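Local coordinates for protein CPn_0803/CP_1068/CPj0803/CpB0832 (Chlamydophila pneumoniae, PDB 3Q9D) that is of unknown function but, as a chlamydial family protein with coiled-coil character, is probably linked to the needle tip of the type III secretion system, at residues 53-58 against 113-118; 72-77 against 94-99; 127-132 against 158-163; 142-145 against 150-153; 183-188 against 196-201. All blocks are in the same frame, centred on the assembly; numbering follows the deposited sequence. Where two conformers were deposited one is given.

Contact 1 (53-58 against 113-118); sequences LLEGNL and AHSLIA
Apolar contact between helices 48-61 and 107-133 is carried by Leu-116, which reaches across to Glu-55 and Leu-54 with its two methyl groups. Leu-116 CD2 lies 3.7 Å from Glu-55 CB and 3.8 Å from Glu-55 CG, so it rests on the aliphatic base of the glutamate and not on its charged end. The other methyl, Leu-116 CD1, comes within 4.2 Å of Leu-54 CD2, a looser meeting of two branch ends. Because CG of Leu-116 is turned away from its own carbonyl carbon (chi1 -72°), the forked end projects into the gap between the helices.

The polar part runs through one water molecule. Glu-55 is extended, with CG opposite the backbone N (chi1 -178°), and this carries the carboxylate past Leu-116 toward Ser-115. The water donates to Glu-55 OE2 at 2.7 Å and accepts from Ser-115 OG at 2.7 Å. The hydroxyl of Ser-115 is therefore a donor here, and the link between the two side chains is indirect, along one border of the leucine contact.

The backbones stay well apart. The axes of the two short segments approach to 11.2 Å and run nearly parallel, 12° apart, a spacing that leaves the junction to side chains and water. Helices 70-82 and 86-98 fill in beside it: Leu-54 also packs on Val-77, Cys-81 and Phe-92, while Leu-58 lies on Phe-74 and Leu-96.

Contact 2 (72-77 against 94-99); sequences REFQNV and EMLING
In the bundle formed by the first four helices, Phe-74 of helix 70-82 extends its ring to Leu-96 and Ile-97 near the end of helix 86-98. The distal ring atoms make the contact. Leu-96 CD1 lies in the ring plane at its edge, 3.9 Å from Phe-74 CE1, and Leu-96 CB is 4.1 Å from Phe-74 CZ. On the other side of the ring tip, Phe-74 CE2 is 4.0 Å from Ile-97 CG1, which approaches obliquely.

The nearest CA atoms, those of Phe-74 and Leu-96, are 10.1 Å apart, so the ring spans about half of the separation and the Leu-96 side chain meets it from the other helix. A chi1 of 155° points the ring at helix 86-98. This is side-chain packing of a helical bundle core: Phe-74 and Leu-96 both also touch Leu-58 of helix 48-61 and Ile-124 of helix 107-133.

Just beyond Ile-97 the helix stops, Gly-99 being the first residue to leave helical angles, with phi 64°. One turn of its surface is tied by Asn-98 ND2, which donates to Glu-94 OE1 at 2.9 Å; the oxygen is met from above its carboxylate plane. At the start of 72-77, Arg-72 forms a salt bridge with Asp-143 of the third subunit.

Contact 3 (127-132 against 158-163); sequences AKDIHE and ARVDGQ
Ile-130 packs on the main chain of a tight turn, with its CG1 3.9 Å from both Val-160 O and Asp-161 CA. Ile-130 CD1 is also 3.9 Å from Asp-161 CA, while Ile-130 CG2 meets the side-chain atom Asp-161 CB at 4.0 Å, the two side chains crossing at about a right angle. Beside it, in one of two conformers of Asp-129 and hence tentatively, Val-160 CG1 lies 3.7 Å from Asp-129 OD2, an oxygen that also forms a salt bridge with Arg-133.

The polar end of Asp-161 faces back into its own turn. Its CG sits between the backbone N and the carbonyl carbon (chi1 68°), directing the carboxylate to neighbours within 158-163. Arg-159 NH2 reaches the syn lone pair of Asp-161 OD2 at 2.6 Å in a salt bridge, assisted by a weak bond from Arg-159 NE to Asp-161 OD1 of 3.3 Å. Asp-161 OD1 also accepts from Gln-163 N at 2.9 Å, from 40° above the carboxylate plane, an Asx turn. Tyr-68 OH is a further partner of Asp-161 OD2.

Arg-159 to Gly-162 form a type I turn, with Gly-162 at positive phi and Arg-159 N bonded to Gln-163 O, the pattern of a hairpin with a G1 beta bulge, which here joins strands 150-159 and 164-170.

Contact 4 (142-145 against 150-153); sequences SDML and RCIF
Met-144 and Phe-153 lie side by side on one face of the sheet, their side chains pointing the same way, in a Met-aromatic contact. Met-144 SD is 3.6 Å from Phe-153 CE1 and 4.5 Å from the ring centroid, in a direction 50° off the ring normal, so the approach is oblique. The methylene Met-144 CG comes equally near, 3.6 Å from Phe-153 CE1; a bend at chi3 (72°) turns the terminal methyl aside. On the other face Leu-145 CB lies 4.0 Å from Ile-152 CG1.

Between the two faces runs the backbone ladder. Leu-145 and Ile-152 are an antiparallel hydrogen-bonded pair, with Leu-145 N to Ile-152 O at 2.7 Å and Ile-152 N to Leu-145 O at 3.0 Å. Met-144 and Phe-153 form the next, non-hydrogen-bonded pair, where Phe-153 CA approaches Asp-143 O at 3.4 Å in a CA-H...O contact.

Polar groups finish the edge. Ser-142 OG bonds to Asn-155 OD1 and to His-180 of the fourth subunit, and Asp-143 makes a salt bridge with Arg-72 of the second subunit. The pair belongs to the hairpin 137-147/150-159; strand 164-170 flanks 150-159 on its far side, where Met-168 touches both Leu-145 and Ile-152.

Contact 5 (183-188 against 196-201); sequences ARLLEA and KNLQEI
Leu-185 is the first residue of 183-188 to meet the other helix, and it does so twice through Leu-198. Leu-185 CD2 faces Leu-198 CD2 at 4.3 Å, an apolar approach with little intimacy. The backbone comes closer: Leu-185 O lies 3.7 Å from Leu-198 CD1, so one methyl of the leucine is laid against the carbonyl of the opposing helix. In Leu-198 a chi1 of -76° keeps CG beside the backbone N and aims the two methyls at helix 171-190.

One turn on from Arg-184, Glu-187 points away from 196-201 and turns back along its own helix. Its OE2 accepts from Arg-184 NH2 at 3.3 Å, a weak bond within a salt bridge, with the carboxylate carbon at the edge of the guanidinium and in its plane. The charged pair thus lies on the side of the helix turned from the leucine contact.

Helices 171-190 and 192-200 are consecutive and joined by a very short connection, the chain turning sharply between them, and this buried apolar contact lies where they face each other. Ala-188 closes the segment: its CB points toward the second helix, Ala-188 C is 4.3 Å from Leu-198 CD1, and the CA atoms of Ala-188 and Leu-198, the nearest such pair, are 8.2 Å apart.

Leu-198 also packs on Val-171 of the fourth subunit. From the same turn, Asn-197 bonds through its amide to Cys-151 N and Glu-149 O of that subunit.

In the fold
Along the chain, contact 2 falls within the span between the two segments of contact 1, and contact 4 likewise within contact 3, while contact 5 comes last. Contacts 1 and 2 have centres 10 Å apart and touch, sharing the bundle of the first four helices. Helix 107-133 leads from contact 1 to contact 3, centres 22 Å apart, the latter near the middle of the chain; contacts 2 and 3 touch where Arg-72 packs on His-131. Strand 150-159 links contacts 4 and 3, whose centres are 28 Å apart. Contacts 4 and 5, centres 29 Å apart, do not touch each other, but both meet the fourth subunit. The chain is thus elongated, and subunit contacts are made along its whole length, in an assembly of six chains.

Contact 1 (53-58 against 113-118)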
# COMPACT_ATOMS: atom_id res chain seq x y z
N LEU A 53 18.49 7.49 -28.64
CA LEU A 53 18.54 6.38 -27.70
C LEU A 53 18.33 6.87 -26.27
O LEU A 53 17.64 6.23 -25.48
CB LEU A 53 19.88 5.66 -27.81
CG LEU A 53 19.90 4.37 -28.63
CD1 LEU A 53 20.75 4.54 -29.88
CD2 LEU A 53 20.41 3.21 -27.79
N LEU A 54 18.94 8.01 -25.94
CA LEU A 54 18.83 8.58 -24.61
C LEU A 54 17.38 8.97 -24.32
O LEU A 54 16.88 8.73 -23.22
CB LEU A 54 19.73 9.80 -24.48
CG LEU A 54 19.76 10.49 -23.12
CD1 LEU A 54 20.16 9.51 -22.03
CD2 LEU A 54 20.70 11.68 -23.15
N GLU A 55 16.72 9.55 -25.31
CA GLU A 55 15.32 9.95 -25.14
C GLU A 55 14.42 8.74 -24.85
O GLU A 55 13.58 8.79 -23.95
CB GLU A 55 14.80 10.68 -26.37
CG GLU A 55 13.36 11.15 -26.22
CD GLU A 55 12.81 11.80 -27.50
OE1 GLU A 55 12.68 11.09 -28.52
OE2 GLU A 55 12.53 13.01 -27.47
N GLY A 56 14.58 7.68 -25.64
CA GLY A 56 13.79 6.47 -25.43
C GLY A 56 14.00 5.88 -24.04
O GLY A 56 13.06 5.50 -23.37
N ASN A 57 15.26 5.81 -23.60
CA ASN A 57 15.57 5.31 -22.27
C ASN A 57 15.00 6.17 -21.12
O ASN A 57 14.50 5.66 -20.12
CB ASN A 57 17.09 5.13 -22.15
CG ASN A 57 17.58 3.90 -22.90
OD1 ASN A 57 16.95 2.85 -22.81
ND2 ASN A 57 18.67 4.03 -23.66
N LEU A 58 15.04 7.49 -21.30
CA LEU A 58 14.46 8.38 -20.31
C LEU A 58 12.94 8.28 -20.34
O LEU A 58 12.30 8.24 -19.28
CB LEU A 58 14.92 9.82 -20.54
CG LEU A 58 16.41 10.09 -20.32
CD1 LEU A 58 16.79 11.47 -20.82
CD2 LEU A 58 16.82 9.92 -18.87
N ALA A 113 18.34 18.60 -27.67
CA ALA A 113 18.74 18.87 -26.30
C ALA A 113 17.67 19.72 -25.61
O ALA A 113 17.29 19.43 -24.47
CB ALA A 113 20.13 19.57 -26.23
N HIS A 114 17.19 20.75 -26.30
CA HIS A 114 16.13 21.59 -25.70
C HIS A 114 14.88 20.78 -25.41
O HIS A 114 14.22 20.99 -24.40
CB HIS A 114 15.82 22.81 -26.57
CG HIS A 114 16.91 23.83 -26.57
ND1 HIS A 114 17.73 24.02 -25.48
CD2 HIS A 114 17.34 24.68 -27.52
CE1 HIS A 114 18.62 24.97 -25.76
NE2 HIS A 114 18.40 25.38 -26.99
N SER A 115 14.56 19.83 -26.29
CA SER A 115 13.37 19.00 -26.09
C SER A 115 13.56 18.10 -24.86
O SER A 115 12.64 17.92 -24.05
CB SER A 115 13.11 18.15 -27.34
OG SER A 115 12.00 17.30 -27.14
N LEU A 116 14.76 17.53 -24.72
CA LEU A 116 15.07 16.66 -23.58
C LEU A 116 15.04 17.44 -22.28
O LEU A 116 14.56 16.95 -21.25
CB LEU A 116 16.45 16.02 -23.74
CG LEU A 116 16.58 14.93 -24.81
CD1 LEU A 116 18.05 14.47 -24.87
CD2 LEU A 116 15.63 13.74 -24.56
N ILE A 117 15.54 18.67 -22.33
CA ILE A 117 15.52 19.53 -21.15
C ILE A 117 14.07 19.80 -20.74
O ILE A 117 13.71 19.64 -19.57
CB ILE A 117 16.27 20.86 -21.40
CG1 ILE A 117 17.78 20.59 -21.49
CG2 ILE A 117 15.98 21.85 -20.29
CD1 ILE A 117 18.61 21.84 -21.92
N ALA A 118 13.25 20.18 -21.71
CA ALA A 118 11.86 20.50 -21.45
C ALA A 118 11.12 19.28 -20.90
O ALA A 118 10.36 19.38 -19.95
CB ALA A 118 11.16 21.02 -22.72
O HOH W 1 12.41 15.04 -25.69

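Contact 2 (72-77 against 94-99)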
# COMPACT_ATOMS: atom_id res chain seq x y z
N ARG A 72 18.92 7.41 -9.23
CA ARG A 72 20.02 6.51 -9.52
C ARG A 72 19.82 5.75 -10.83
O ARG A 72 20.79 5.46 -11.54
CB ARG A 72 20.28 5.56 -8.34
CG ARG A 72 21.27 6.20 -7.35
CD ARG A 72 21.41 5.43 -6.06
NE ARG A 72 20.16 5.44 -5.29
CZ ARG A 72 20.10 5.23 -3.98
NH1 ARG A 72 21.21 5.01 -3.29
NH2 ARG A 72 18.92 5.26 -3.35
N GLU A 73 18.58 5.44 -11.16
CA GLU A 73 18.31 4.74 -12.41
C GLU A 73 18.65 5.65 -13.60
O GLU A 73 19.23 5.21 -14.59
CB GLU A 73 16.85 4.30 -12.49
CG GLU A 73 16.55 3.44 -13.70
CD GLU A 73 15.12 2.86 -13.70
OE1 GLU A 73 14.30 3.30 -12.85
OE2 GLU A 73 14.83 1.98 -14.55
N PHE A 74 18.28 6.92 -13.49
CA PHE A 74 18.66 7.93 -14.45
C PHE A 74 20.19 8.06 -14.61
O PHE A 74 20.71 8.12 -15.72
CB PHE A 74 18.04 9.28 -14.05
CG PHE A 74 18.79 10.47 -14.57
CD1 PHE A 74 18.67 10.86 -15.90
CD2 PHE A 74 19.62 11.20 -13.73
CE1 PHE A 74 19.39 11.98 -16.40
CE2 PHE A 74 20.33 12.32 -14.21
CZ PHE A 74 20.21 12.70 -15.53
N GLN A 75 20.92 8.13 -13.51
CA GLN A 75 22.38 8.21 -13.61
C GLN A 75 22.92 7.01 -14.37
O GLN A 75 23.83 7.14 -15.17
CB GLN A 75 23.02 8.24 -12.21
CG GLN A 75 22.73 9.52 -11.44
CD GLN A 75 23.41 9.49 -10.08
OE1 GLN A 75 23.13 8.60 -9.27
NE2 GLN A 75 24.32 10.43 -9.85
N ASN A 76 22.36 5.84 -14.11
CA ASN A 76 22.81 4.62 -14.79
C ASN A 76 22.58 4.69 -16.31
O ASN A 76 23.43 4.27 -17.09
CB ASN A 76 22.12 3.39 -14.20
CG ASN A 76 22.57 2.09 -14.84
OD1 ASN A 76 23.73 1.72 -14.72
ND2 ASN A 76 21.66 1.41 -15.53
N VAL A 77 21.44 5.25 -16.70
CA VAL A 77 21.12 5.50 -18.11
C VAL A 77 22.15 6.44 -18.75
O VAL A 77 22.64 6.19 -19.85
CB VAL A 77 19.70 6.11 -18.25
CG1 VAL A 77 19.51 6.77 -19.63
CG2 VAL A 77 18.64 5.02 -18.01
N GLU A 94 24.95 17.96 -16.95
CA GLU A 94 24.78 19.42 -16.98
C GLU A 94 23.50 19.79 -17.73
O GLU A 94 22.69 20.61 -17.26
CB GLU A 94 25.96 20.08 -17.68
CG GLU A 94 27.27 19.99 -16.94
CD GLU A 94 27.29 20.84 -15.69
OE1 GLU A 94 26.28 21.52 -15.41
OE2 GLU A 94 28.33 20.82 -14.99
N MET A 95 23.31 19.18 -18.90
CA MET A 95 22.13 19.44 -19.71
C MET A 95 20.83 19.11 -18.96
O MET A 95 19.92 19.96 -18.83
CB MET A 95 22.18 18.60 -21.00
CG MET A 95 20.90 18.68 -21.82
SD MET A 95 20.76 17.40 -23.10
CE MET A 95 22.38 17.54 -23.87
N LEU A 96 20.74 17.89 -18.44
CA LEU A 96 19.47 17.35 -17.90
C LEU A 96 19.21 17.67 -16.42
O LEU A 96 18.05 17.73 -16.00
CB LEU A 96 19.41 15.84 -18.12
CG LEU A 96 19.40 15.43 -19.60
CD1 LEU A 96 19.50 13.92 -19.73
CD2 LEU A 96 18.15 15.94 -20.28
N ILE A 97 20.27 17.85 -15.64
CA ILE A 97 20.11 18.25 -14.25
C ILE A 97 20.07 19.77 -14.12
O ILE A 97 19.21 20.32 -13.43
CB ILE A 97 21.22 17.66 -13.35
CG1 ILE A 97 21.09 16.13 -13.27
CG2 ILE A 97 21.16 18.25 -11.96
CD1 ILE A 97 22.32 15.46 -12.60
N ASN A 98 20.97 20.46 -14.82
CA ASN A 98 21.09 21.92 -14.72
C ASN A 98 20.46 22.74 -15.87
O ASN A 98 20.45 23.95 -15.80
CB ASN A 98 22.55 22.33 -14.55
CG ASN A 98 23.14 21.83 -13.25
OD1 ASN A 98 22.40 21.63 -12.29
ND2 ASN A 98 24.45 21.61 -13.21
N GLY A 99 19.97 22.08 -16.91
CA GLY A 99 19.45 22.77 -18.08
C GLY A 99 20.50 23.58 -18.86
O GLY A 99 20.16 24.51 -19.61

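Contact 3 (127-132 against 158-163)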
# COMPACT_ATOMS: atom_id res chain seq x y z
N ALA A 127 12.94 13.57 -9.00
CA ALA A 127 13.58 12.30 -8.59
C ALA A 127 14.72 12.54 -7.60
O ALA A 127 14.87 11.82 -6.61
CB ALA A 127 14.11 11.52 -9.80
N LYS A 128 15.54 13.55 -7.87
CA LYS A 128 16.65 13.88 -6.98
C LYS A 128 16.11 14.36 -5.62
O LYS A 128 16.61 13.96 -4.58
CB LYS A 128 17.54 14.95 -7.61
CG LYS A 128 18.88 15.15 -6.89
CD LYS A 128 19.78 16.07 -7.73
CE LYS A 128 21.17 16.20 -7.13
NZ LYS A 128 22.23 16.34 -8.17
N ASP A 129 15.05 15.17 -5.65
CA ASP A 129 14.41 15.65 -4.43
C ASP A 129 13.86 14.50 -3.59
O ASP A 129 14.01 14.49 -2.37
CB ASP A 129 13.29 16.65 -4.74
CG ASP A 129 13.07 17.67 -3.62
OD1 ASP A 129 14.02 17.98 -2.89
OD2 ASP A 129 11.94 18.16 -3.49
N ILE A 130 13.22 13.52 -4.25
CA ILE A 130 12.62 12.38 -3.55
C ILE A 130 13.72 11.53 -2.88
O ILE A 130 13.64 11.15 -1.69
CB ILE A 130 11.76 11.55 -4.55
CG1 ILE A 130 10.49 12.35 -4.93
CG2 ILE A 130 11.43 10.18 -3.97
CD1 ILE A 130 9.60 11.68 -6.00
N HIS A 131 14.77 11.27 -3.64
CA HIS A 131 15.97 10.63 -3.14
C HIS A 131 16.46 11.30 -1.84
O HIS A 131 16.89 10.63 -0.89
CB HIS A 131 17.05 10.69 -4.22
CG HIS A 131 18.27 9.87 -3.93
ND1 HIS A 131 18.72 9.63 -2.66
CD2 HIS A 131 19.12 9.23 -4.76
CE1 HIS A 131 19.81 8.89 -2.71
NE2 HIS A 131 20.08 8.63 -3.98
N GLU A 132 16.38 12.62 -1.79
CA GLU A 132 16.93 13.37 -0.66
C GLU A 132 15.94 13.56 0.47
O GLU A 132 16.32 13.45 1.63
CB GLU A 132 17.44 14.73 -1.16
CG GLU A 132 18.59 14.56 -2.13
CD GLU A 132 19.02 15.85 -2.81
OE1 GLU A 132 18.22 16.81 -2.84
OE2 GLU A 132 20.17 15.88 -3.32
N ALA A 158 0.12 14.99 2.14
CA ALA A 158 0.82 14.54 0.94
C ALA A 158 2.29 14.78 1.18
O ALA A 158 2.66 15.85 1.68
CB ALA A 158 0.34 15.33 -0.31
N ARG A 159 3.11 13.80 0.85
CA ARG A 159 4.55 13.96 0.98
C ARG A 159 5.21 14.38 -0.33
O ARG A 159 4.60 14.32 -1.39
CB ARG A 159 5.17 12.66 1.46
CG ARG A 159 4.54 12.15 2.75
CD ARG A 159 5.32 11.00 3.37
NE ARG A 159 5.67 9.97 2.38
CZ ARG A 159 6.05 8.74 2.71
NH1 ARG A 159 6.12 8.38 3.99
NH2 ARG A 159 6.38 7.86 1.77
N VAL A 160 6.46 14.82 -0.24
CA VAL A 160 7.26 15.16 -1.42
C VAL A 160 7.26 14.01 -2.45
O VAL A 160 7.28 14.25 -3.65
CB VAL A 160 8.73 15.51 -1.03
CG1 VAL A 160 9.63 15.55 -2.26
CG2 VAL A 160 8.79 16.84 -0.27
N ASP A 161 7.25 12.77 -1.98
CA ASP A 161 7.23 11.63 -2.91
C ASP A 161 5.86 11.32 -3.52
O ASP A 161 5.72 10.38 -4.29
CB ASP A 161 7.81 10.37 -2.27
CG ASP A 161 6.93 9.83 -1.14
OD1 ASP A 161 5.82 10.35 -0.92
OD2 ASP A 161 7.35 8.87 -0.47
N GLY A 162 4.85 12.13 -3.20
CA GLY A 162 3.54 11.94 -3.79
C GLY A 162 2.59 11.03 -3.02
O GLY A 162 1.40 10.99 -3.30
N GLN A 163 3.09 10.31 -2.03
CA GLN A 163 2.21 9.44 -1.24
C GLN A 163 1.35 10.30 -0.35
O GLN A 163 1.78 11.36 0.09
CB GLN A 163 3.04 8.49 -0.38
CG GLN A 163 3.96 7.60 -1.23
CD GLN A 163 4.45 6.38 -0.50
OE1 GLN A 163 3.78 5.87 0.40
NE2 GLN A 163 5.63 5.89 -0.88

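Contact 4 (142-145 against 150-153)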
# COMPACT_ATOMS: atom_id res chain seq x y z
N SER A 142 -7.80 19.95 4.08
CA SER A 142 -8.78 19.58 5.09
C SER A 142 -10.15 19.95 4.59
O SER A 142 -10.32 21.01 3.99
CB SER A 142 -8.52 20.31 6.41
OG SER A 142 -7.28 19.91 7.00
N ASP A 143 -11.12 19.08 4.82
CA ASP A 143 -12.51 19.40 4.53
C ASP A 143 -13.32 19.18 5.78
O ASP A 143 -13.29 18.09 6.36
CB ASP A 143 -13.05 18.52 3.43
CG ASP A 143 -12.35 18.76 2.11
OD1 ASP A 143 -12.53 19.86 1.53
OD2 ASP A 143 -11.63 17.85 1.66
N MET A 144 -14.03 20.21 6.20
CA MET A 144 -14.84 20.11 7.39
C MET A 144 -16.18 19.47 7.04
O MET A 144 -16.82 19.84 6.07
CB MET A 144 -15.07 21.49 8.01
CG MET A 144 -15.66 21.44 9.40
SD MET A 144 -15.52 23.04 10.23
CE MET A 144 -16.75 23.97 9.31
N LEU A 145 -16.59 18.51 7.86
CA LEU A 145 -17.88 17.88 7.70
C LEU A 145 -18.69 18.12 8.97
O LEU A 145 -18.21 17.86 10.07
CB LEU A 145 -17.73 16.38 7.46
CG LEU A 145 -16.66 15.96 6.46
CD1 LEU A 145 -16.28 14.51 6.68
CD2 LEU A 145 -17.14 16.17 5.04
N ARG A 150 -21.56 17.45 15.64
CA ARG A 150 -20.11 17.34 15.73
C ARG A 150 -19.44 17.87 14.46
O ARG A 150 -19.89 17.55 13.36
CB ARG A 150 -19.69 15.89 15.98
CG ARG A 150 -18.52 15.74 16.93
CD ARG A 150 -18.53 14.38 17.62
NE ARG A 150 -17.90 13.35 16.80
CZ ARG A 150 -16.67 12.89 17.01
NH1 ARG A 150 -15.94 13.36 18.01
NH2 ARG A 150 -16.17 11.95 16.21
N CYS A 151 -18.36 18.62 14.61
CA CYS A 151 -17.59 19.09 13.46
C CYS A 151 -16.32 18.26 13.36
O CYS A 151 -15.52 18.18 14.28
CB CYS A 151 -17.28 20.60 13.52
SG CYS A 151 -18.53 21.66 12.69
N ILE A 152 -16.16 17.61 12.21
CA ILE A 152 -14.95 16.82 11.99
C ILE A 152 -14.23 17.23 10.70
O ILE A 152 -14.82 17.89 9.83
CB ILE A 152 -15.25 15.31 12.00
CG1 ILE A 152 -16.28 14.97 10.94
CG2 ILE A 152 -15.73 14.88 13.40
CD1 ILE A 152 -16.38 13.48 10.66
N PHE A 153 -12.96 16.86 10.57
CA PHE A 153 -12.16 17.26 9.42
C PHE A 153 -11.62 16.03 8.74
O PHE A 153 -11.05 15.16 9.39
CB PHE A 153 -11.00 18.13 9.89
CG PHE A 153 -11.44 19.42 10.50
CD1 PHE A 153 -11.71 20.53 9.71
CD2 PHE A 153 -11.60 19.53 11.87
CE1 PHE A 153 -12.13 21.73 10.27
CE2 PHE A 153 -12.02 20.73 12.45
CZ PHE A 153 -12.29 21.82 11.65

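Contact 5 (183-188 against 196-201)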
# COMPACT_ATOMS: atom_id res chain seq x y z
N ALA A 183 4.77 21.22 21.49
CA ALA A 183 5.69 20.60 22.43
C ALA A 183 7.01 20.26 21.71
O ALA A 183 8.09 20.43 22.27
CB ALA A 183 5.07 19.33 23.06
N ARG A 184 6.90 19.80 20.47
CA ARG A 184 8.09 19.44 19.69
C ARG A 184 8.93 20.65 19.31
O ARG A 184 10.16 20.56 19.32
CB ARG A 184 7.70 18.65 18.44
CG ARG A 184 6.88 17.40 18.72
CD ARG A 184 7.68 16.28 19.36
NE ARG A 184 7.94 16.44 20.79
CZ ARG A 184 7.00 16.41 21.74
NH1 ARG A 184 5.72 16.24 21.44
NH2 ARG A 184 7.35 16.57 23.02
N LEU A 185 8.29 21.77 18.97
CA LEU A 185 9.07 22.97 18.69
C LEU A 185 9.75 23.47 19.95
O LEU A 185 10.84 24.02 19.90
CB LEU A 185 8.20 24.08 18.12
CG LEU A 185 7.62 23.87 16.72
CD1 LEU A 185 6.89 25.11 16.35
CD2 LEU A 185 8.73 23.57 15.71
N LEU A 186 9.08 23.31 21.09
CA LEU A 186 9.67 23.74 22.35
C LEU A 186 10.91 22.91 22.67
O LEU A 186 11.89 23.41 23.22
CB LEU A 186 8.65 23.65 23.48
CG LEU A 186 7.62 24.80 23.53
CD1 LEU A 186 6.51 24.46 24.51
CD2 LEU A 186 8.30 26.10 23.92
N GLU A 187 10.89 21.63 22.32
CA GLU A 187 12.09 20.83 22.52
C GLU A 187 13.19 21.22 21.52
O GLU A 187 14.35 21.32 21.90
CB GLU A 187 11.79 19.33 22.51
CG GLU A 187 11.02 18.88 23.77
CD GLU A 187 11.09 17.38 24.04
OE1 GLU A 187 12.05 16.71 23.58
OE2 GLU A 187 10.18 16.86 24.72
N ALA A 188 12.83 21.47 20.26
CA ALA A 188 13.80 22.00 19.32
C ALA A 188 14.47 23.29 19.82
O ALA A 188 15.63 23.55 19.52
CB ALA A 188 13.17 22.25 17.98
N LYS A 196 18.32 28.13 16.34
CA LYS A 196 18.69 28.97 15.20
C LYS A 196 17.66 28.83 14.10
O LYS A 196 17.32 29.81 13.44
CB LYS A 196 20.06 28.58 14.66
CG LYS A 196 21.21 28.80 15.62
CD LYS A 196 21.69 30.23 15.60
CE LYS A 196 22.82 30.43 16.61
NZ LYS A 196 23.87 29.36 16.49
N ASN A 197 17.18 27.60 13.90
CA ASN A 197 16.11 27.35 12.94
C ASN A 197 14.87 28.16 13.30
O ASN A 197 14.22 28.72 12.44
CB ASN A 197 15.69 25.87 12.93
CG ASN A 197 16.74 24.95 12.32
OD1 ASN A 197 16.59 23.72 12.38
ND2 ASN A 197 17.79 25.51 11.74
N LEU A 198 14.52 28.19 14.58
CA LEU A 198 13.33 28.92 15.02
C LEU A 198 13.51 30.43 14.91
O LEU A 198 12.56 31.16 14.59
CB LEU A 198 12.98 28.56 16.46
CG LEU A 198 12.32 27.19 16.67
CD1 LEU A 198 12.50 26.75 18.12
CD2 LEU A 198 10.84 27.28 16.30
N GLN A 199 14.72 30.92 15.18
CA GLN A 199 14.96 32.35 15.07
C GLN A 199 14.77 32.80 13.63
O GLN A 199 14.37 33.94 13.39
CB GLN A 199 16.35 32.74 15.59
CG GLN A 199 16.49 32.68 17.11
CD GLN A 199 15.58 33.66 17.84
OE1 GLN A 199 15.10 34.64 17.27
NE2 GLN A 199 15.32 33.38 19.12
N GLU A 200 15.05 31.91 12.68
CA GLU A 200 14.87 32.21 11.26
C GLU A 200 13.42 32.48 10.87
O GLU A 200 13.15 33.24 9.93
CB GLU A 200 15.44 31.08 10.39
CG GLU A 200 16.83 31.36 9.84
CD GLU A 200 17.87 30.33 10.27
OE1 GLU A 200 17.50 29.14 10.43
OE2 GLU A 200 19.05 30.71 10.44
N ILE A 201 12.48 31.87 11.57
CA ILE A 201 11.07 32.06 11.25
C ILE A 201 10.35 32.74 12.40
O ILE A 201 9.15 32.51 12.63
CB ILE A 201 10.36 30.72 10.91
CG1 ILE A 201 10.49 29.73 12.06
CG2 ILE A 201 10.97 30.12 9.67
CD1 ILE A 201 9.57 28.50 11.92